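C-glycoside 3-oxidase (Microbacterium trichothecenolyticum, PDB 7DVE) oxidises the C3 hydroxyl of the sugar in C-glycosides such as isoorientin and mangiferin, using bound FAD and reducing oxygen to hydrogen peroxide. Local coordinates at residues A[20-25]-A[213-218]; A[158-163]-A[492-497]. All coordinates share one frame; numbering follows the deposited sequence.

Interaction 1 of 2, residues A[20-25]-A[213-218]. With FAD (flavin-adenine dinucleotide), chain C.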
loop_
_atom_site.group_PDB
_atom_site.type_symbol
_atom_site.label_atom_id
_atom_site.label_comp_id
_atom_site.label_asym_id
_atom_site.label_seq_id
_atom_site.Cartn_x
_atom_site.Cartn_y
_atom_site.Cartn_z
ATOM N N ALA A 20 5.288 4.672 3.489
ATOM C CA ALA A 20 5.764 4.333 4.834
ATOM C C ALA A 20 7.104 5.000 5.140
ATOM O O ALA A 20 7.263 5.683 6.170
ATOM C CB ALA A 20 5.867 2.806 4.978
ATOM N N GLY A 21 8.082 4.820 4.249
ATOM C CA GLY A 21 9.344 5.522 4.411
ATOM C C GLY A 21 9.156 7.027 4.381
ATOM O O GLY A 21 9.765 7.757 5.178
ATOM N N ALA A 22 8.283 7.507 3.479
ATOM C CA ALA A 22 7.974 8.932 3.433
ATOM C C ALA A 22 7.352 9.407 4.739
ATOM O O ALA A 22 7.612 10.532 5.171
ATOM C CB ALA A 22 7.049 9.260 2.256
ATOM N N THR A 23 6.519 8.578 5.379
ATOM C CA THR A 23 5.925 9.012 6.636
ATOM C C THR A 23 7.010 9.269 7.668
ATOM O O THR A 23 6.990 10.291 8.372
ATOM C CB THR A 23 4.928 7.978 7.156
ATOM O OG1 THR A 23 3.781 7.964 6.308
ATOM C CG2 THR A 23 4.480 8.344 8.577
ATOM N N TYR A 24 7.971 8.344 7.771
ATOM C CA TYR A 24 9.078 8.582 8.697
ATOM C C TYR A 24 9.804 9.882 8.362
ATOM O O TYR A 24 10.098 10.695 9.252
ATOM C CB TYR A 24 10.049 7.407 8.690
ATOM C CG TYR A 24 9.632 6.292 9.612
ATOM C CD1 TYR A 24 8.685 5.352 9.210
ATOM C CD2 TYR A 24 10.167 6.181 10.882
ATOM C CE1 TYR A 24 8.295 4.324 10.049
ATOM C CE2 TYR A 24 9.786 5.148 11.733
ATOM C CZ TYR A 24 8.847 4.235 11.309
ATOM O OH TYR A 24 8.468 3.220 12.135
ATOM N N ALA A 25 10.091 10.102 7.075
ATOM C CA ALA A 25 10.796 11.322 6.679
ATOM C C ALA A 25 10.017 12.571 7.077
ATOM O O ALA A 25 10.580 13.513 7.651
ATOM C CB ALA A 25 11.063 11.327 5.173
ATOM N N SER A 213 -2.681 10.974 -4.758
ATOM C CA SER A 213 -1.639 11.509 -3.887
ATOM C C SER A 213 -0.742 10.378 -3.392
ATOM O O SER A 213 -1.230 9.312 -3.019
ATOM C CB SER A 213 -2.264 12.220 -2.681
ATOM O OG SER A 213 -2.985 13.374 -3.074
ATOM N N GLY A 214 0.567 10.617 -3.372
ATOM C CA GLY A 214 1.510 9.587 -2.971
ATOM C C GLY A 214 2.648 10.070 -2.095
ATOM O O GLY A 214 2.449 10.934 -1.238
ATOM N N SER A 215 3.849 9.511 -2.281
ATOM C CA SER A 215 4.993 9.969 -1.495
ATOM C C SER A 215 5.330 11.431 -1.754
ATOM O O SER A 215 5.976 12.052 -0.909
ATOM C CB SER A 215 6.212 9.104 -1.783
ATOM O OG SER A 215 5.927 7.775 -1.432
ATOM N N ASP A 216 4.935 11.989 -2.907
ATOM C CA ASP A 216 5.075 13.426 -3.100
ATOM C C ASP A 216 4.323 14.192 -2.020
ATOM O O ASP A 216 4.848 15.153 -1.449
ATOM C CB ASP A 216 4.562 13.831 -4.481
ATOM C CG ASP A 216 3.148 13.327 -4.748
ATOM O OD1 ASP A 216 2.826 12.234 -4.259
ATOM O OD2 ASP A 216 2.365 14.002 -5.445
ATOM N N VAL A 217 3.111 13.739 -1.686
ATOM C CA VAL A 217 2.297 14.453 -0.710
ATOM C C VAL A 217 2.737 14.128 0.714
ATOM O O VAL A 217 2.764 15.014 1.580
ATOM C CB VAL A 217 0.809 14.135 -0.931
ATOM C CG1 VAL A 217 -0.059 14.863 0.108
ATOM C CG2 VAL A 217 0.415 14.536 -2.334
ATOM N N VAL A 218 3.087 12.869 0.975
ATOM C CA VAL A 218 3.558 12.489 2.304
ATOM C C VAL A 218 4.868 13.198 2.630
ATOM O O VAL A 218 5.040 13.742 3.725
ATOM C CB VAL A 218 3.696 10.958 2.414
ATOM C CG1 VAL A 218 4.069 10.585 3.838
ATOM C CG2 VAL A 218 2.399 10.278 2.014
HETATM P PA FAD C . 5.878 0.434 -1.375
HETATM O O1A FAD C . 6.120 -0.813 -2.140
HETATM O O2A FAD C . 4.757 1.315 -1.777
HETATM O O5B FAD C . 7.303 1.186 -1.460
HETATM C C5B FAD C . 8.481 0.495 -1.035
HETATM C C4B FAD C . 9.684 1.036 -1.763
HETATM O O4B FAD C . 10.828 0.323 -1.208
HETATM C C3B FAD C . 9.645 0.658 -3.258
HETATM O O3B FAD C . 9.840 1.859 -4.031
HETATM C C2B FAD C . 10.866 -0.266 -3.371
HETATM O O2B FAD C . 11.546 -0.103 -4.619
HETATM C C1B FAD C . 11.771 0.239 -2.266
HETATM N N9A FAD C . 12.803 -0.798 -1.899
HETATM C C8A FAD C . 12.458 -2.063 -1.608
HETATM N N7A FAD C . 13.568 -2.748 -1.313
HETATM C C5A FAD C . 14.609 -1.920 -1.425
HETATM C C6A FAD C . 15.919 -2.115 -1.220
HETATM N N6A FAD C . 16.282 -3.344 -0.853
HETATM N N1A FAD C . 16.828 -1.132 -1.371
HETATM C C2A FAD C . 16.369 0.129 -1.756
HETATM N N3A FAD C . 14.988 0.317 -1.952
HETATM C C4A FAD C . 14.138 -0.710 -1.783
HETATM N N1 FAD C . -3.485 0.609 -1.433
HETATM C C2 FAD C . -4.513 1.178 -0.701
HETATM O O2 FAD C . -4.362 1.288 0.510
HETATM N N3 FAD C . -5.691 1.597 -1.341
HETATM C C4 FAD C . -5.809 1.484 -2.745
HETATM O O4 FAD C . -6.840 1.877 -3.299
HETATM C C4X FAD C . -4.766 0.910 -3.464
HETATM N N5 FAD C . -4.836 0.717 -4.804
HETATM C C5X FAD C . -3.737 0.280 -5.483
HETATM C C6 FAD C . -3.739 0.207 -6.889
HETATM C C7 FAD C . -2.615 -0.180 -7.610
HETATM C C7M FAD C . -2.648 -0.241 -9.159
HETATM C C8 FAD C . -1.447 -0.517 -6.922
HETATM C C8M FAD C . -0.196 -0.951 -7.708
HETATM C C9 FAD C . -1.436 -0.457 -5.522
HETATM C C9A FAD C . -2.575 -0.067 -4.793
HETATM N N10 FAD C . -2.574 -0.025 -3.441
HETATM C C10 FAD C . -3.618 0.488 -2.787
HETATM C "C1'" FAD C . -1.428 -0.505 -2.617
HETATM C "C2'" FAD C . -0.460 0.587 -2.146
HETATM O "O2'" FAD C . 0.223 1.114 -3.296
HETATM C "C3'" FAD C . 0.537 0.013 -1.084
HETATM O "O3'" FAD C . -0.190 -0.462 0.058
HETATM C "C4'" FAD C . 1.484 1.096 -0.567
HETATM O "O4'" FAD C . 2.200 1.661 -1.655
HETATM C "C5'" FAD C . 2.500 0.489 0.440
HETATM O "O5'" FAD C . 3.526 1.451 0.759
HETATM P P FAD C . 5.000 1.047 1.290
HETATM O O1P FAD C . 5.927 2.212 1.306
HETATM O O2P FAD C . 4.766 0.290 2.537
HETATM O O3P FAD C . 5.698 0.093 0.185
#

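Interaction 2 of 2, residues A[158-163]-A[492-497]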
loop_
_atom_site.group_PDB
_atom_site.type_symbol
_atom_site.label_atom_id
_atom_site.label_comp_id
_atom_site.label_asym_id
_atom_site.label_seq_id
_atom_site.Cartn_x
_atom_site.Cartn_y
_atom_site.Cartn_z
ATOM N N GLU A 158 -4.290 10.351 7.682
ATOM C CA GLU A 158 -5.155 11.092 6.755
ATOM C C GLU A 158 -4.604 12.485 6.459
ATOM O O GLU A 158 -4.714 12.984 5.333
ATOM C CB GLU A 158 -6.564 11.193 7.330
ATOM C CG GLU A 158 -7.290 9.857 7.291
ATOM C CD GLU A 158 -8.320 9.705 8.393
ATOM O OE1 GLU A 158 -8.536 10.670 9.168
ATOM O OE2 GLU A 158 -8.925 8.615 8.476
ATOM N N ARG A 159 -3.990 13.128 7.452
ATOM C CA ARG A 159 -3.317 14.399 7.173
ATOM C C ARG A 159 -2.099 14.201 6.267
ATOM O O ARG A 159 -1.851 14.996 5.350
ATOM C CB ARG A 159 -2.913 15.066 8.477
ATOM C CG ARG A 159 -1.883 16.158 8.335
ATOM C CD ARG A 159 -1.588 16.776 9.689
ATOM N NE ARG A 159 -0.539 16.065 10.423
ATOM C CZ ARG A 159 0.762 16.319 10.314
ATOM N NH1 ARG A 159 1.224 17.201 9.441
ATOM N NH2 ARG A 159 1.619 15.691 11.117
ATOM N N LEU A 160 -1.328 13.140 6.503
ATOM C CA LEU A 160 -0.129 12.936 5.698
ATOM C C LEU A 160 -0.496 12.681 4.240
ATOM O O LEU A 160 0.192 13.148 3.324
ATOM C CB LEU A 160 0.702 11.787 6.260
ATOM C CG LEU A 160 1.378 12.015 7.616
ATOM C CD1 LEU A 160 2.517 11.038 7.791
ATOM C CD2 LEU A 160 1.893 13.439 7.788
ATOM N N LEU A 161 -1.590 11.968 4.003
ATOM C CA LEU A 161 -1.977 11.593 2.658
ATOM C C LEU A 161 -2.939 12.582 2.017
ATOM O O LEU A 161 -3.272 12.411 0.845
ATOM C CB LEU A 161 -2.592 10.176 2.669
ATOM C CG LEU A 161 -1.663 8.992 3.027
ATOM C CD1 LEU A 161 -2.431 7.821 3.673
ATOM C CD2 LEU A 161 -0.901 8.491 1.816
ATOM N N GLY A 162 -3.369 13.621 2.734
ATOM C CA GLY A 162 -4.317 14.592 2.205
ATOM C C GLY A 162 -5.597 13.903 1.782
ATOM O O GLY A 162 -6.079 14.089 0.658
ATOM N N VAL A 163 -6.130 13.075 2.678
ATOM C CA VAL A 163 -7.267 12.210 2.364
ATOM C C VAL A 163 -8.542 13.029 2.386
ATOM O O VAL A 163 -8.775 13.794 3.322
ATOM C CB VAL A 163 -7.368 11.056 3.368
ATOM C CG1 VAL A 163 -8.800 10.503 3.362
ATOM C CG2 VAL A 163 -6.362 9.987 3.036
ATOM N N THR A 492 -3.461 2.522 7.260
ATOM C CA THR A 492 -3.104 1.933 8.547
ATOM C C THR A 492 -1.594 1.784 8.696
ATOM O O THR A 492 -1.039 2.083 9.768
ATOM C CB THR A 492 -3.788 0.579 8.726
ATOM O OG1 THR A 492 -5.205 0.773 8.671
ATOM C CG2 THR A 492 -3.417 -0.001 10.091
ATOM N N GLY A 493 -0.922 1.303 7.638
ATOM C CA GLY A 493 0.536 1.253 7.646
ATOM C C GLY A 493 1.170 2.609 7.909
ATOM O O GLY A 493 2.097 2.720 8.714
ATOM N N VAL A 494 0.654 3.661 7.259
ATOM C CA VAL A 494 1.147 5.018 7.498
ATOM C C VAL A 494 0.902 5.449 8.955
ATOM O O VAL A 494 1.774 6.060 9.584
ATOM C CB VAL A 494 0.524 5.991 6.475
ATOM C CG1 VAL A 494 0.634 7.456 6.947
ATOM C CG2 VAL A 494 1.205 5.807 5.107
ATOM N N ALA A 495 -0.270 5.126 9.520
ATOM C CA ALA A 495 -0.547 5.452 10.926
ATOM C C ALA A 495 0.466 4.809 11.879
ATOM O O ALA A 495 0.981 5.458 12.819
ATOM C CB ALA A 495 -1.966 5.007 11.281
ATOM N N LEU A 496 0.762 3.515 11.665
ATOM C CA LEU A 496 1.763 2.865 12.510
ATOM C C LEU A 496 3.134 3.493 12.291
ATOM O O LEU A 496 3.894 3.695 13.252
ATOM C CB LEU A 496 1.789 1.361 12.257
ATOM C CG LEU A 496 0.412 0.699 12.314
ATOM C CD1 LEU A 496 0.493 -0.747 11.863
ATOM C CD2 LEU A 496 -0.136 0.792 13.726
ATOM N N ALA A 497 3.429 3.895 11.046
ATOM C CA ALA A 497 4.664 4.633 10.777
ATOM C C ALA A 497 4.708 5.943 11.562
ATOM O O ALA A 497 5.779 6.363 12.022
ATOM C CB ALA A 497 4.800 4.899 9.275
#

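Interaction 1 of 2, residues A[20-25]-A[213-218]
Ala22 and Val218 meet where the dinucleotide-binding helix of the Rossmann-type fold, 19-31, packs against the first turn of helix 215-224. The glycine-rich turn that starts the fold is consistent with a GxGxxG motif, of which Gly21 would be the last glycine. Its helix points its N-terminal end at the FAD diphosphate, and the amide N of Ala20 gives O1P a weak hydrogen bond of 3.4 Å that is nearly straight, at 167°. The positive end of the helix dipole probably helps to steady the phosphate charge.

On the flank facing helix 215-224 the contact is apolar and close. CG1 of Val218 lies anti to its own backbone N (chi1 -175°), which lays this methyl against the backbone where Ala22 passes into Thr23, 3.6 Å from Ala22 C and 3.5 Å from Thr23 N. Ala22 CB itself lies 3.6 Å from Val218 CG1. The small methyl of Ala22 lets the two backbones come near, with the CA atoms of Ala22 and Val218 5.8 Å apart. One turn earlier, Ser215 brings CB to 4.1 Å from Ala22 CB, while its OG is satisfied by Ser17 O in the turn before helix 19-31. Thr23 turns OG1 back to Pro19 O. Gly214 is the N-cap of the second helix, and Gly214 N donates to the syn lone pair of Asp216 OD1 at 2.9 Å, a bent bond of 133°.

Leu219 extends the packing over Ala22 and Ala25, helix 149-161 reaches both segments through Leu160 on Thr23 and Leu161 on Val218, and helix 490-510 covers Thr23 and Tyr24.

Interaction 2 of 2, residues A[158-163]-A[492-497]
Val494 presents its two methyls to two consecutive leucines, one branch to each. CG1 lies 4.1 Å from Leu160 CD1, and CG2 lies 4.4 Å from Leu161 CD1, so the valine is shared between neighbouring side chains of helix 149-161. The torsion of Val494 (chi1 162°) sets CG1 anti to the backbone N and CG2 anti to the carbonyl carbon, dividing the branches between the two leucines. The side chains of Leu160 and Val494 run at a slant to each other, each offering a single methyl. In Leu160 CG stands beside the backbone N, and chi2 of -160° extends CD1 toward the valine; the other branch, CD2, sits 3.9 Å above the centre of the Arg159 guanidinium plane.

With 8.2 Å between the CA atoms of Leu160 and Val494, the helices are held apart by branched side chains, and 124 Å² of surface is buried between the segments. All three touching residues are buried. Helix 490-510 is the C-terminal helix of this GMC oxidoreductase; Thr490, at its start, binds FAD, and the side chain of Val494, one turn further on, is about 7 Å from the cofactor. Helix 149-161 finishes here in a Schellman motif: Gly162 takes a positive phi of 58°, and Val163 N reaches back to Glu158 O at 3.0 Å.

Around the pair, Leu491 also packs on Leu161 and Val498 on Leu160. Glu158 and Arg159 form salt bridges with Arg134 and Glu30, respectively.

Overall arrangement
From the N terminus, strand 12-15 leads into helix 19-31, which holds the first half of interaction 1; the chain then passes through helix 149-161, the first half of interaction 2, before helix 215-224 closes interaction 1 across 187 intervening residues. Interaction 2 closes much later, on helix 490-510, after 328 residues. Their segments alternate, so the two loops cross, and their centres lie 9 Å apart. Thr23 joins them directly: its OG1 is 3.3 Å from Val494 CG1, and its CG2 is 3.4 Å from Leu160 CD1. Four helices far apart in sequence are thereby packed together beside the FAD, a worked case of crossed long-range contacts assembling one buried region.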